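Local structure of alpha-fucosidase (Bifidobacterium bifidum, 2EAB) at residues W80-Y90 / E486-A494; E449-A459 / E471-M482. The protein probably releases alpha-1,2-linked L-fucose from glycans by hydrolysis, this chain being the catalytic region of a longer, membrane-attached bifidobacterial enzyme. One frame throughout, in Å; residues are numbered along the deposited sequence.

Contact 1 of 2, residues W80-Y90 / E486-A494; sequences WTGGPGSSTSY and ENTAYGWTA
Tyr490 lies against the backbone of residues 80-84, which is slim enough to admit its ring because two successive residues there are glycines. At the root of the side chain, Tyr490 CB is 3.6 Å from Gly83 CA; a beta carbon on that glycine would run into the ring. CG is turned anti to its own carbonyl carbon (chi1 -57°), which sends the ring along the loop. CD1 then brushes the Pro84 ring, and Tyr490 CE2 has Gly82 O at 3.3 Å over a face and Thr81 O at the edge. Tyr490 OH finally donates to Trp80 O at 2.8 Å, tilted 33° from that carbonyl plane. A phenylalanine here would keep the ring but would probably deprive Trp80 O of its tyrosine donor, leaving that carbonyl to rely more on Asn238, which also bonds it. Tyrosine is used in the other direction too: Tyr90 OH donates to Tyr490 O at 2.7 Å from above the carbonyl plane, and takes a longer bond from a water that also bonds Thr488 OG1. Just before Tyr490 in the chain, the small methyl of Ala489 fits over the five-membered ring of Trp80, CB 3.7 Å from its centroid, a CH-pi contact, while Thr488 CB meets Trp80 CZ3 at 3.5 Å. The contact joins the loop between strand 69-76 and helix 96-99, in the family 65-type N-terminal region, to the turn leaving strand 486-487 of the catalytic region. Helix 130-133 closes against it, Glu132 touching both Tyr90 and Trp492, and strand 419-420 pairs with strand 486-487 alongside.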
loop_
_atom_site.group_PDB
_atom_site.type_symbol
_atom_site.label_atom_id
_atom_site.label_comp_id
_atom_site.label_asym_id
_atom_site.label_seq_id
_atom_site.Cartn_x
_atom_site.Cartn_y
_atom_site.Cartn_z
ATOM N N TRP A 80 -4.234 -13.602 12.747
ATOM C CA TRP A 80 -2.794 -13.704 12.591
ATOM C C TRP A 80 -2.230 -14.692 13.607
ATOM O O TRP A 80 -2.468 -14.551 14.807
ATOM C CB TRP A 80 -2.178 -12.326 12.865
ATOM C CG TRP A 80 -1.884 -11.489 11.660
ATOM C CD1 TRP A 80 -2.707 -10.596 11.027
ATOM C CD2 TRP A 80 -0.639 -11.447 10.972
ATOM N NE1 TRP A 80 -2.033 -10.009 9.970
ATOM C CE2 TRP A 80 -0.762 -10.519 9.919
ATOM C CE3 TRP A 80 0.582 -12.108 11.156
ATOM C CZ2 TRP A 80 0.292 -10.246 9.039
ATOM C CZ3 TRP A 80 1.623 -11.841 10.290
ATOM C CH2 TRP A 80 1.470 -10.919 9.242
ATOM N N THR A 81 -1.490 -15.688 13.129
ATOM C CA THR A 81 -0.684 -16.516 14.021
ATOM C C THR A 81 0.610 -15.772 14.375
ATOM O O THR A 81 0.888 -14.706 13.830
ATOM C CB THR A 81 -0.343 -17.880 13.395
ATOM O OG1 THR A 81 0.325 -17.667 12.150
ATOM C CG2 THR A 81 -1.596 -18.727 13.174
ATOM N N GLY A 82 1.389 -16.342 15.290
ATOM C CA GLY A 82 2.618 -15.730 15.781
ATOM C C GLY A 82 2.401 -14.888 17.025
ATOM O O GLY A 82 1.298 -14.825 17.574
ATOM N N GLY A 83 3.469 -14.243 17.480
ATOM C CA GLY A 83 3.364 -13.283 18.569
ATOM C C GLY A 83 3.348 -13.917 19.947
ATOM O O GLY A 83 3.627 -15.109 20.105
ATOM N N PRO A 84 3.010 -13.126 20.976
ATOM C CA PRO A 84 3.024 -13.658 22.331
ATOM C C PRO A 84 2.073 -14.848 22.444
ATOM O O PRO A 84 0.980 -14.835 21.876
ATOM C CB PRO A 84 2.560 -12.473 23.187
ATOM C CG PRO A 84 1.882 -11.551 22.245
ATOM C CD PRO A 84 2.573 -11.722 20.935
ATOM N N GLY A 85 2.521 -15.886 23.146
ATOM C CA GLY A 85 1.755 -17.116 23.265
ATOM C C GLY A 85 2.134 -18.186 22.259
ATOM O O GLY A 85 1.743 -19.339 22.415
ATOM N N SER A 86 2.897 -17.825 21.230
ATOM C CA SER A 86 3.350 -18.802 20.235
ATOM C C SER A 86 4.589 -19.579 20.690
ATOM O O SER A 86 4.968 -20.576 20.064
ATOM C CB SER A 86 3.637 -18.121 18.896
ATOM O OG SER A 86 4.737 -17.234 19.016
ATOM N N SER A 87 5.222 -19.087 21.752
ATOM C CA SER A 87 6.324 -19.753 22.441
ATOM C C SER A 87 6.326 -19.211 23.857
ATOM O O SER A 87 5.563 -18.298 24.172
ATOM C CB SER A 87 7.661 -19.423 21.787
ATOM O OG SER A 87 8.057 -18.106 22.135
ATOM N N THR A 88 7.195 -19.750 24.706
ATOM C CA THR A 88 7.315 -19.257 26.077
ATOM C C THR A 88 8.275 -18.068 26.187
ATOM O O THR A 88 8.464 -17.520 27.274
ATOM C CB THR A 88 7.764 -20.380 27.043
ATOM O OG1 THR A 88 9.014 -20.916 26.603
ATOM C CG2 THR A 88 6.721 -21.495 27.097
ATOM N N SER A 89 8.866 -17.659 25.063
ATOM C CA SER A 89 9.925 -16.657 25.093
ATOM C C SER A 89 9.835 -15.603 23.988
ATOM O O SER A 89 10.828 -14.948 23.680
ATOM C CB SER A 89 11.298 -17.344 25.077
ATOM O OG SER A 89 11.441 -18.161 23.931
ATOM N N TYR A 90 8.650 -15.426 23.407
ATOM C CA TYR A 90 8.473 -14.476 22.309
ATOM C C TYR A 90 9.039 -13.103 22.650
ATOM O O TYR A 90 8.659 -12.506 23.662
ATOM C CB TYR A 90 7.000 -14.343 21.926
ATOM C CG TYR A 90 6.810 -13.429 20.741
ATOM C CD1 TYR A 90 7.028 -13.895 19.450
ATOM C CD2 TYR A 90 6.447 -12.090 20.907
ATOM C CE1 TYR A 90 6.886 -13.058 18.343
ATOM C CE2 TYR A 90 6.293 -11.237 19.802
ATOM C CZ TYR A 90 6.514 -11.734 18.523
ATOM O OH TYR A 90 6.369 -10.936 17.411
ATOM N N GLU A 486 10.442 -7.946 6.943
ATOM C CA GLU A 486 9.303 -8.788 7.276
ATOM C C GLU A 486 8.731 -8.386 8.622
ATOM O O GLU A 486 9.389 -8.535 9.649
ATOM C CB GLU A 486 9.703 -10.259 7.306
ATOM C CG GLU A 486 10.245 -10.780 5.996
ATOM C CD GLU A 486 10.363 -12.283 6.001
ATOM O OE1 GLU A 486 10.684 -12.860 7.066
ATOM O OE2 GLU A 486 10.137 -12.897 4.935
ATOM N N ASN A 487 7.503 -7.878 8.593
ATOM C CA ASN A 487 6.793 -7.425 9.774
ATOM C C ASN A 487 5.451 -8.130 9.894
ATOM O O ASN A 487 4.986 -8.778 8.948
ATOM C CB ASN A 487 6.658 -5.902 9.740
ATOM C CG ASN A 487 7.929 -5.212 10.182
ATOM O OD1 ASN A 487 8.133 -4.986 11.374
ATOM N ND2 ASN A 487 8.808 -4.908 9.233
ATOM N N THR A 488 4.849 -8.040 11.076
ATOM C CA THR A 488 3.643 -8.810 11.369
ATOM C C THR A 488 2.669 -7.967 12.192
ATOM O O THR A 488 2.877 -6.768 12.386
ATOM C CB THR A 488 3.967 -10.095 12.162
ATOM O OG1 THR A 488 4.361 -9.729 13.487
ATOM C CG2 THR A 488 5.052 -10.926 11.487
ATOM N N ALA A 489 1.623 -8.607 12.699
ATOM C CA ALA A 489 0.686 -7.972 13.619
ATOM C C ALA A 489 1.247 -7.823 15.042
ATOM O O ALA A 489 0.610 -7.191 15.888
ATOM C CB ALA A 489 -0.623 -8.751 13.647
ATOM N N TYR A 490 2.421 -8.400 15.309
ATOM C CA TYR A 490 2.894 -8.597 16.684
ATOM C C TYR A 490 4.292 -8.055 16.982
ATOM O O TYR A 490 5.026 -8.614 17.812
ATOM C CB TYR A 490 2.833 -10.082 17.049
ATOM C CG TYR A 490 1.467 -10.707 16.917
ATOM C CD1 TYR A 490 0.425 -10.318 17.752
ATOM C CD2 TYR A 490 1.221 -11.705 15.976
ATOM C CE1 TYR A 490 -0.826 -10.895 17.650
ATOM C CE2 TYR A 490 -0.037 -12.285 15.857
ATOM C CZ TYR A 490 -1.055 -11.878 16.705
ATOM O OH TYR A 490 -2.311 -12.438 16.616
ATOM N N GLY A 491 4.673 -6.956 16.338
ATOM C CA GLY A 491 5.955 -6.338 16.662
ATOM C C GLY A 491 7.166 -7.211 16.362
ATOM O O GLY A 491 8.128 -7.237 17.137
ATOM N N TRP A 492 7.109 -7.913 15.227
ATOM C CA TRP A 492 8.221 -8.707 14.697
ATOM C C TRP A 492 9.189 -7.754 13.990
ATOM O O TRP A 492 9.267 -7.695 12.753
ATOM C CB TRP A 492 7.666 -9.745 13.732
ATOM C CG TRP A 492 8.613 -10.795 13.236
ATOM C CD1 TRP A 492 9.176 -10.870 11.995
ATOM C CD2 TRP A 492 9.052 -11.958 13.946
ATOM N NE1 TRP A 492 9.959 -12.001 11.892
ATOM C CE2 TRP A 492 9.891 -12.687 13.075
ATOM C CE3 TRP A 492 8.825 -12.448 15.238
ATOM C CZ2 TRP A 492 10.493 -13.884 13.453
ATOM C CZ3 TRP A 492 9.422 -13.642 15.609
ATOM C CH2 TRP A 492 10.252 -14.342 14.721
ATOM N N THR A 493 9.925 -7.001 14.802
ATOM C CA THR A 493 10.775 -5.922 14.317
ATOM C C THR A 493 12.229 -6.352 14.189
ATOM O O THR A 493 13.053 -5.600 13.669
ATOM C CB THR A 493 10.671 -4.663 15.206
ATOM O OG1 THR A 493 10.958 -5.005 16.567
ATOM C CG2 THR A 493 9.264 -4.101 15.148
ATOM N N ALA A 494 12.542 -7.565 14.642
ATOM C CA ALA A 494 13.877 -8.114 14.433
ATOM C C ALA A 494 14.188 -8.241 12.949
ATOM O O ALA A 494 13.280 -8.362 12.126
ATOM C CB ALA A 494 13.994 -9.469 15.083
HETATM O O HOH W 1 4.862 -11.994 14.854
#

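Contact 2 of 2, residues E449-A459 / E471-M482; sequences EGLVKPGRVTA and ETTPIGEGEGYM. With EDO (1,2-ethanediol), chain H.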
loop_
_atom_site.group_PDB
_atom_site.type_symbol
_atom_site.label_atom_id
_atom_site.label_comp_id
_atom_site.label_asym_id
_atom_site.label_seq_id
_atom_site.Cartn_x
_atom_site.Cartn_y
_atom_site.Cartn_z
ATOM N N GLU A 449 3.449 3.810 14.471
ATOM C CA GLU A 449 3.492 4.097 15.913
ATOM C C GLU A 449 3.619 2.798 16.707
ATOM O O GLU A 449 4.350 2.735 17.698
ATOM C CB GLU A 449 2.268 4.895 16.362
ATOM C CG GLU A 449 2.266 6.314 15.818
ATOM C CD GLU A 449 0.967 7.067 16.042
ATOM O OE1 GLU A 449 -0.116 6.444 16.047
ATOM O OE2 GLU A 449 1.030 8.312 16.170
ATOM N N GLY A 450 2.929 1.761 16.237
ATOM C CA GLY A 450 2.967 0.436 16.850
ATOM C C GLY A 450 4.316 -0.261 16.777
ATOM O O GLY A 450 4.572 -1.198 17.532
ATOM N N LEU A 451 5.184 0.185 15.870
ATOM C CA LEU A 451 6.531 -0.366 15.778
ATOM C C LEU A 451 7.479 0.199 16.826
ATOM O O LEU A 451 8.557 -0.350 17.037
ATOM C CB LEU A 451 7.123 -0.143 14.385
ATOM C CG LEU A 451 6.395 -0.802 13.211
ATOM C CD1 LEU A 451 7.042 -0.396 11.897
ATOM C CD2 LEU A 451 6.362 -2.322 13.343
ATOM N N VAL A 452 7.103 1.289 17.495
ATOM C CA VAL A 452 8.048 1.972 18.373
ATOM C C VAL A 452 8.430 1.132 19.594
ATOM O O VAL A 452 9.614 0.921 19.840
ATOM C CB VAL A 452 7.573 3.391 18.753
ATOM C CG1 VAL A 452 8.542 4.044 19.733
ATOM C CG2 VAL A 452 7.420 4.250 17.496
ATOM N N LYS A 453 7.446 0.659 20.354
ATOM C CA LYS A 453 7.756 -0.146 21.537
ATOM C C LYS A 453 8.549 -1.427 21.227
ATOM O O LYS A 453 9.627 -1.614 21.786
ATOM C CB LYS A 453 6.501 -0.431 22.367
ATOM C CG LYS A 453 5.970 0.792 23.099
ATOM C CD LYS A 453 4.757 0.445 23.934
ATOM C CE LYS A 453 4.257 1.660 24.694
ATOM N NZ LYS A 453 3.070 1.318 25.519
ATOM N N PRO A 454 8.044 -2.299 20.332
ATOM C CA PRO A 454 8.871 -3.471 20.007
ATOM C C PRO A 454 10.193 -3.086 19.335
ATOM O O PRO A 454 11.225 -3.709 19.591
ATOM C CB PRO A 454 7.975 -4.281 19.065
ATOM C CG PRO A 454 7.007 -3.287 18.498
ATOM C CD PRO A 454 6.757 -2.323 19.610
ATOM N N GLY A 455 10.165 -2.035 18.520
ATOM C CA GLY A 455 11.352 -1.593 17.799
ATOM C C GLY A 455 12.448 -1.043 18.691
ATOM O O GLY A 455 13.620 -1.070 18.315
ATOM N N ARG A 456 12.084 -0.546 19.871
ATOM C CA ARG A 456 13.081 -0.103 20.843
ATOM C C ARG A 456 13.890 -1.288 21.377
ATOM O O ARG A 456 15.068 -1.141 21.703
ATOM C CB ARG A 456 12.427 0.681 21.984
ATOM C CG ARG A 456 12.057 2.103 21.601
ATOM C CD ARG A 456 11.183 2.738 22.651
ATOM N NE ARG A 456 10.895 4.138 22.367
ATOM C CZ ARG A 456 10.071 4.889 23.092
ATOM N NH1 ARG A 456 9.457 4.384 24.157
ATOM N NH2 ARG A 456 9.873 6.156 22.763
ATOM N N VAL A 457 13.260 -2.459 21.463
ATOM C CA VAL A 457 13.963 -3.684 21.841
ATOM C C VAL A 457 14.987 -4.033 20.760
ATOM O O VAL A 457 16.148 -4.290 21.058
ATOM C CB VAL A 457 12.993 -4.872 22.065
ATOM C CG1 VAL A 457 13.747 -6.112 22.518
ATOM C CG2 VAL A 457 11.923 -4.514 23.089
ATOM N N THR A 458 14.559 -4.011 19.502
ATOM C CA THR A 458 15.445 -4.290 18.378
ATOM C C THR A 458 16.596 -3.286 18.311
ATOM O O THR A 458 17.746 -3.664 18.079
ATOM C CB THR A 458 14.645 -4.291 17.070
ATOM O OG1 THR A 458 13.583 -5.245 17.188
ATOM C CG2 THR A 458 15.510 -4.673 15.890
ATOM N N ALA A 459 16.288 -2.004 18.506
ATOM C CA ALA A 459 17.305 -0.953 18.502
ATOM C C ALA A 459 18.363 -1.184 19.576
ATOM O O ALA A 459 19.554 -0.979 19.339
ATOM C CB ALA A 459 16.668 0.415 18.666
ATOM N N GLU A 471 8.303 1.783 28.439
ATOM C CA GLU A 471 6.845 1.721 28.434
ATOM C C GLU A 471 6.213 3.109 28.522
ATOM O O GLU A 471 5.246 3.403 27.808
ATOM C CB GLU A 471 6.339 0.807 29.558
ATOM C CG GLU A 471 4.827 0.565 29.565
ATOM C CD GLU A 471 4.262 0.172 28.205
ATOM O OE1 GLU A 471 4.975 -0.464 27.395
ATOM O OE2 GLU A 471 3.085 0.502 27.946
ATOM N N THR A 472 6.782 3.962 29.370
ATOM C CA THR A 472 6.225 5.290 29.630
ATOM C C THR A 472 6.869 6.430 28.831
ATOM O O THR A 472 6.318 7.526 28.775
ATOM C CB THR A 472 6.248 5.631 31.142
ATOM O OG1 THR A 472 7.591 5.558 31.636
ATOM C CG2 THR A 472 5.362 4.667 31.930
ATOM N N THR A 473 8.021 6.178 28.211
ATOM C CA THR A 473 8.709 7.194 27.404
ATOM C C THR A 473 7.950 7.414 26.090
ATOM O O THR A 473 7.872 6.500 25.264
ATOM C CB THR A 473 10.180 6.786 27.135
ATOM O OG1 THR A 473 10.872 6.681 28.383
ATOM C CG2 THR A 473 10.898 7.814 26.269
ATOM N N PRO A 474 7.372 8.618 25.890
ATOM C CA PRO A 474 6.558 8.837 24.691
ATOM C C PRO A 474 7.336 8.665 23.397
ATOM O O PRO A 474 8.553 8.845 23.365
ATOM C CB PRO A 474 6.104 10.296 24.827
ATOM C CG PRO A 474 6.202 10.590 26.281
ATOM C CD PRO A 474 7.398 9.815 26.752
ATOM N N ILE A 475 6.618 8.316 22.335
ATOM C CA ILE A 475 7.194 8.319 21.004
ATOM C C ILE A 475 7.820 9.692 20.779
ATOM O O ILE A 475 7.186 10.729 21.034
ATOM C CB ILE A 475 6.129 8.042 19.934
ATOM C CG1 ILE A 475 5.547 6.635 20.112
ATOM C CG2 ILE A 475 6.728 8.198 18.539
ATOM C CD1 ILE A 475 4.342 6.345 19.248
ATOM N N GLY A 476 9.068 9.696 20.323
ATOM C CA GLY A 476 9.799 10.941 20.120
ATOM C C GLY A 476 10.888 11.172 21.143
ATOM O O GLY A 476 11.864 11.868 20.865
ATOM N N GLU A 477 10.721 10.580 22.326
ATOM C CA GLU A 477 11.612 10.831 23.460
ATOM C C GLU A 477 12.537 9.661 23.772
ATOM O O GLU A 477 13.380 9.753 24.666
ATOM C CB GLU A 477 10.800 11.202 24.707
ATOM C CG GLU A 477 9.816 12.349 24.496
ATOM C CD GLU A 477 10.461 13.566 23.877
ATOM O OE1 GLU A 477 11.442 14.081 24.454
ATOM O OE2 GLU A 477 9.986 14.013 22.812
ATOM N N GLY A 478 12.390 8.571 23.025
ATOM C CA GLY A 478 13.246 7.400 23.194
ATOM C C GLY A 478 14.519 7.495 22.375
ATOM O O GLY A 478 14.745 8.475 21.662
ATOM N N GLU A 479 15.354 6.465 22.483
ATOM C CA GLU A 479 16.644 6.441 21.796
ATOM C C GLU A 479 16.567 5.937 20.359
ATOM O O GLU A 479 17.535 6.048 19.607
ATOM C CB GLU A 479 17.660 5.626 22.593
ATOM C CG GLU A 479 18.076 6.299 23.882
ATOM C CD GLU A 479 18.673 7.671 23.634
ATOM O OE1 GLU A 479 19.684 7.766 22.904
ATOM O OE2 GLU A 479 18.117 8.660 24.158
ATOM N N GLY A 480 15.414 5.394 19.977
ATOM C CA GLY A 480 15.243 4.888 18.628
ATOM C C GLY A 480 14.505 3.575 18.564
ATOM O O GLY A 480 14.517 2.781 19.505
ATOM N N TYR A 481 13.860 3.354 17.426
ATOM C CA TYR A 481 13.159 2.112 17.150
ATOM C C TYR A 481 13.624 1.599 15.791
ATOM O O TYR A 481 13.759 2.362 14.833
ATOM C CB TYR A 481 11.629 2.294 17.228
ATOM C CG TYR A 481 11.086 3.433 16.390
ATOM C CD1 TYR A 481 10.445 3.183 15.184
ATOM C CD2 TYR A 481 11.225 4.761 16.803
ATOM C CE1 TYR A 481 9.955 4.223 14.407
ATOM C CE2 TYR A 481 10.747 5.809 16.034
ATOM C CZ TYR A 481 10.114 5.533 14.835
ATOM O OH TYR A 481 9.633 6.562 14.059
ATOM N N MET A 482 13.899 0.303 15.742
ATOM C CA MET A 482 14.446 -0.336 14.565
ATOM C C MET A 482 13.507 -1.457 14.133
ATOM O O MET A 482 13.009 -2.212 14.964
ATOM C CB MET A 482 15.834 -0.895 14.889
ATOM C CG MET A 482 16.530 -1.557 13.716
ATOM S SD MET A 482 18.059 -2.370 14.214
ATOM C CE MET A 482 19.308 -1.369 13.396
HETATM C C1 EDO H . 2.011 -1.699 19.772
HETATM O O1 EDO H . 3.332 -1.182 20.021
HETATM C C2 EDO H . 0.895 -0.920 20.566
HETATM O O2 EDO H . 1.311 -0.859 21.923
HETATM O O HOH W 2 2.674 3.630 27.012
#
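Helix 452-463 and the loop that folds back along it before strand 486-487 belong to the family 95 catalytic domain, an (alpha/alpha)6 barrel in this family. Arg456 holds the first part of the returning loop, at Thr473 and Pro474. Its chain is extended, and the guanidinium grips one atom end-on: Arg456 NH1 donates to Thr473 O at 2.9 Å, and Arg456 NH2 to the same oxygen at 3.2 Å. NH2 also reaches Pro474 O, which accepts Glu477 N from the opposite face of its plane and so closes a type II turn, with Gly476 at the position where positive phi suits a glycine. A long, flat, multiply donating residue is what such a cluster of carbonyls needs, and Glu537 of helix 525-546 supplies the balancing charge. Gly455 lets the loop come close, since a beta carbon there would clash with Tyr481 CB. Gly455 O keeps the helical bond from Ala459 N and accepts Met482 N at 2.9 Å from the opposite face, the N-H pointing nearly straight at the oxygen from above the carbonyl plane. Lys453 NZ forms a salt bridge with Glu471 OE2 at 2.6 Å, meeting it from above the carboxylate plane, and a water links the same NZ to Glu471 O. Val452, branched at CB, serves two flat groups at once: CG1 lies over one face of the Arg456 guanidinium, offset toward its margin, while Val452 CG2 stands 3.7 Å from the centroid of the Tyr481 ring, only 2° off its normal. The hydroxyl of that tyrosine is hydrogen-bonded to Leu534 O.

How the contacts relate
Going from the N terminus, residues 80-90 come first, in the beta-rich N-terminal region, and wait for their partner until residues 486-494, so contact 1 closes a loop of some 400 residues that spans two domains. Contact 2 falls wholly within that span: after helix 452-463 the chain turns back within a few residues, and 471-482 closes on 449-459. The two closures do not cross. Three residues link 471-482 to strand 486-487, the start of the second half of contact 1, and the centres of the two contacts are about 17 Å apart. They meet where Thr493 OG1 lies 2.7 Å from Thr458 OG1, a probable hydrogen bond, tying the interdomain seam to the helix of the catalytic domain.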